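Local coordinates for putative dihydrodipicolinate synthase family protein (Coccidioides immitis, PDB 3QFE), which is of unknown function but belongs to the dihydrodipicolinate synthase family of TIM-barrel proteins, at residues I14-V19 and A220-F225. Numbering follows the deposited sequence.
Sequences IWCPAV and AFANVF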
ATOM      1  N   ILE A  14       4.721  -8.196  -3.988  1.00 36.92           N
ATOM      2  CA  ILE A  14       3.574  -7.364  -4.288  1.00 36.07           C
ATOM      3  C   ILE A  14       2.769  -7.144  -3.030  1.00 34.79           C
ATOM      4  O   ILE A  14       2.296  -8.108  -2.403  1.00 34.65           O
ATOM      5  CB  ILE A  14       2.650  -8.017  -5.331  1.00 36.77           C
ATOM      6  CG1 ILE A  14       3.375  -8.197  -6.651  1.00 39.93           C
ATOM      7  CG2 ILE A  14       1.441  -7.132  -5.610  1.00 37.41           C
ATOM      8  CD1 ILE A  14       3.771  -6.855  -7.323  1.00 43.61           C
ATOM      9  N   TRP A  15       2.598  -5.871  -2.679  1.00 33.37           N
ATOM     10  CA  TRP A  15       1.880  -5.467  -1.490  1.00 32.39           C
ATOM     11  C   TRP A  15       0.631  -4.702  -1.887  1.00 32.29           C
ATOM     12  O   TRP A  15       0.648  -3.966  -2.870  1.00 32.88           O
ATOM     13  CB  TRP A  15       2.759  -4.557  -0.632  1.00 31.77           C
ATOM     14  CG  TRP A  15       3.952  -5.258  -0.064  1.00 32.94           C
ATOM     15  CD1 TRP A  15       5.021  -5.780  -0.757  1.00 31.43           C
ATOM     16  CD2 TRP A  15       4.212  -5.510   1.324  1.00 31.42           C
ATOM     17  NE1 TRP A  15       5.912  -6.348   0.118  1.00 32.42           N
ATOM     18  CE2 TRP A  15       5.449  -6.187   1.399  1.00 31.18           C
ATOM     19  CE3 TRP A  15       3.531  -5.202   2.510  1.00 30.71           C
ATOM     20  CZ2 TRP A  15       6.003  -6.589   2.608  1.00 30.54           C
ATOM     21  CZ3 TRP A  15       4.081  -5.600   3.709  1.00 31.10           C
ATOM     22  CH2 TRP A  15       5.310  -6.287   3.748  1.00 31.20           C
ATOM     23  N   CYS A  16      -0.448  -4.873  -1.124  1.00 31.23           N
ATOM     24  CA  CYS A  16      -1.680  -4.129  -1.378  1.00 31.51           C
ATOM     25  C   CYS A  16      -2.015  -3.130  -0.259  1.00 30.28           C
ATOM     26  O   CYS A  16      -2.095  -3.524   0.912  1.00 29.34           O
ATOM     27  CB  CYS A  16      -2.877  -5.057  -1.593  1.00 30.42           C
ATOM     28  SG  CYS A  16      -4.435  -4.112  -1.750  1.00 36.70           S
ATOM     29  N   PRO A  17      -2.234  -1.846  -0.626  1.00 30.16           N
ATOM     30  CA  PRO A  17      -2.720  -0.857   0.330  1.00 30.18           C
ATOM     31  C   PRO A  17      -4.262  -0.900   0.365  1.00 30.40           C
ATOM     32  O   PRO A  17      -4.940  -0.298  -0.500  1.00 29.56           O
ATOM     33  CB  PRO A  17      -2.186   0.464  -0.234  1.00 31.23           C
ATOM     34  CG  PRO A  17      -2.179   0.239  -1.735  1.00 31.44           C
ATOM     35  CD  PRO A  17      -1.988  -1.252  -1.954  1.00 30.82           C
ATOM     36  N   ALA A  18      -4.785  -1.615   1.364  1.00 29.56           N
ATOM     37  CA  ALA A  18      -6.193  -1.998   1.421  1.00 29.24           C
ATOM     38  C   ALA A  18      -7.131  -0.805   1.607  1.00 29.70           C
ATOM     39  O   ALA A  18      -6.822   0.130   2.344  1.00 30.39           O
ATOM     40  CB  ALA A  18      -6.409  -3.013   2.529  1.00 28.40           C
ATOM     41  N   VAL A  19      -8.274  -0.840   0.928  1.00 29.54           N
ATOM     42  CA  VAL A  19      -9.306   0.183   1.116  1.00 28.88           C
ATOM     43  C   VAL A  19     -10.032  -0.043   2.451  1.00 28.96           C
ATOM     44  O   VAL A  19      -9.866  -1.097   3.069  1.00 28.02           O
ATOM     45  CB  VAL A  19     -10.309   0.227  -0.068  1.00 29.15           C
ATOM     46  CG1 VAL A  19      -9.611   0.756  -1.320  1.00 29.49           C
ATOM     47  CG2 VAL A  19     -10.933  -1.129  -0.333  1.00 26.57           C
ATOM     48  N   ALA A 220      -2.097  -0.003  -5.522  1.00 36.34           N
ATOM     49  CA  ALA A 220      -3.529   0.271  -5.331  1.00 35.45           C
ATOM     50  C   ALA A 220      -4.434  -0.718  -6.058  1.00 34.88           C
ATOM     51  O   ALA A 220      -5.461  -1.127  -5.529  1.00 34.26           O
ATOM     52  CB  ALA A 220      -3.860   1.688  -5.782  1.00 35.90           C
ATOM     53  N   PHE A 221      -4.036  -1.105  -7.266  1.00 35.06           N
ATOM     54  CA  PHE A 221      -4.860  -1.913  -8.156  1.00 34.96           C
ATOM     55  C   PHE A 221      -4.924  -3.381  -7.725  1.00 34.65           C
ATOM     56  O   PHE A 221      -5.752  -4.150  -8.227  1.00 34.45           O
ATOM     57  CB  PHE A 221      -4.307  -1.812  -9.577  1.00 35.82           C
ATOM     58  CG  PHE A 221      -5.274  -2.241 -10.644  1.00 36.61           C
ATOM     59  CD1 PHE A 221      -6.564  -1.715 -10.687  1.00 36.22           C
ATOM     60  CD2 PHE A 221      -4.891  -3.159 -11.608  1.00 36.30           C
ATOM     61  CE1 PHE A 221      -7.449  -2.089 -11.665  1.00 37.45           C
ATOM     62  CE2 PHE A 221      -5.770  -3.540 -12.602  1.00 38.94           C
ATOM     63  CZ  PHE A 221      -7.052  -3.005 -12.636  1.00 38.92           C
ATOM     64  N   ALA A 222      -4.043  -3.771  -6.808  1.00 34.53           N
ATOM     65  CA  ALA A 222      -4.079  -5.108  -6.228  1.00 34.41           C
ATOM     66  C   ALA A 222      -5.276  -5.226  -5.296  1.00 34.00           C
ATOM     67  O   ALA A 222      -5.641  -6.321  -4.927  1.00 34.68           O
ATOM     68  CB  ALA A 222      -2.788  -5.403  -5.472  1.00 34.24           C
ATOM     69  N   ASN A 223      -5.879  -4.095  -4.919  1.00 33.70           N
ATOM     70  CA  ASN A 223      -7.191  -4.099  -4.245  1.00 33.01           C
ATOM     71  C   ASN A 223      -8.247  -4.728  -5.133  1.00 33.35           C
ATOM     72  O   ASN A 223      -9.163  -5.399  -4.645  1.00 33.72           O
ATOM     73  CB  ASN A 223      -7.679  -2.683  -3.938  1.00 32.43           C
ATOM     74  CG  ASN A 223      -7.172  -2.157  -2.614  1.00 31.86           C
ATOM     75  OD1 ASN A 223      -7.592  -2.612  -1.548  1.00 32.58           O
ATOM     76  ND2 ASN A 223      -6.302  -1.149  -2.671  1.00 28.16           N
ATOM     77  N   VAL A 224      -8.134  -4.481  -6.434  1.00 33.00           N
ATOM     78  CA  VAL A 224      -9.189  -4.842  -7.365  1.00 32.59           C
ATOM     79  C   VAL A 224      -9.022  -6.255  -7.919  1.00 32.44           C
ATOM     80  O   VAL A 224      -9.953  -7.058  -7.868  1.00 32.11           O
ATOM     81  CB  VAL A 224      -9.274  -3.828  -8.503  1.00 33.37           C
ATOM     82  CG1 VAL A 224     -10.548  -4.067  -9.307  1.00 32.73           C
ATOM     83  CG2 VAL A 224      -9.261  -2.419  -7.923  1.00 32.23           C
ATOM     84  N   PHE A 225      -7.822  -6.553  -8.420  1.00 32.61           N
ATOM     85  CA  PHE A 225      -7.503  -7.858  -8.994  1.00 31.66           C
ATOM     86  C   PHE A 225      -6.206  -8.407  -8.406  1.00 31.59           C
ATOM     87  O   PHE A 225      -5.178  -8.436  -9.064  1.00 33.33           O
ATOM     88  CB  PHE A 225      -7.441  -7.732 -10.515  1.00 32.56           C
ATOM     89  CG  PHE A 225      -8.720  -7.218 -11.129  1.00 31.20           C
ATOM     90  CD1 PHE A 225      -9.893  -7.922 -11.006  1.00 30.62           C
ATOM     91  CD2 PHE A 225      -8.741  -6.027 -11.822  1.00 31.87           C
ATOM     92  CE1 PHE A 225     -11.073  -7.435 -11.560  1.00 33.13           C
ATOM     93  CE2 PHE A 225      -9.903  -5.552 -12.400  1.00 31.99           C
ATOM     94  CZ  PHE A 225     -11.069  -6.246 -12.264  1.00 32.43           C
TER
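This is the closing seam of a TIM barrel, where the first strand, 13-17, meets the turn that leads from the last strand, 216-218, into helix 226-237. Asn223 does most of the work. Its CG stands anti to the carbonyl carbon (chi1 -87°), which carries the amide across to the backbone of 17-19. There ND2 gives one short, nearly straight bond to Pro17 O (2.7 Å, 162° at the hydrogen), approaching from above that carbonyl plane. Its other N-H turns back to Ala220 O at 3.0 Å, on a lone pair; that oxygen also accepts Asn223 N. Both acceptors lie close to the amide plane, so its rotation is fixed. OD1 accepts Val19 N, 3.1 Å away and above the OD1 carbonyl plane, and takes a hydrogen bond from Tyr37 OH of helix 31-42, leaving this buried amide well satisfied. Cys16 SG, anti to its own N, lies against one amide face, 3.5 Å from Asn223 CG, while Cys16 CB meets Ala222 CB at 3.9 Å. Pro17 CG and CD pack against Ala220 N and CA. Asn223 thus ties the loop after the eighth strand to the first, beside the Trp15 backbone bonds with Cys217 and Ala219 that close the (beta/alpha)8 barrel.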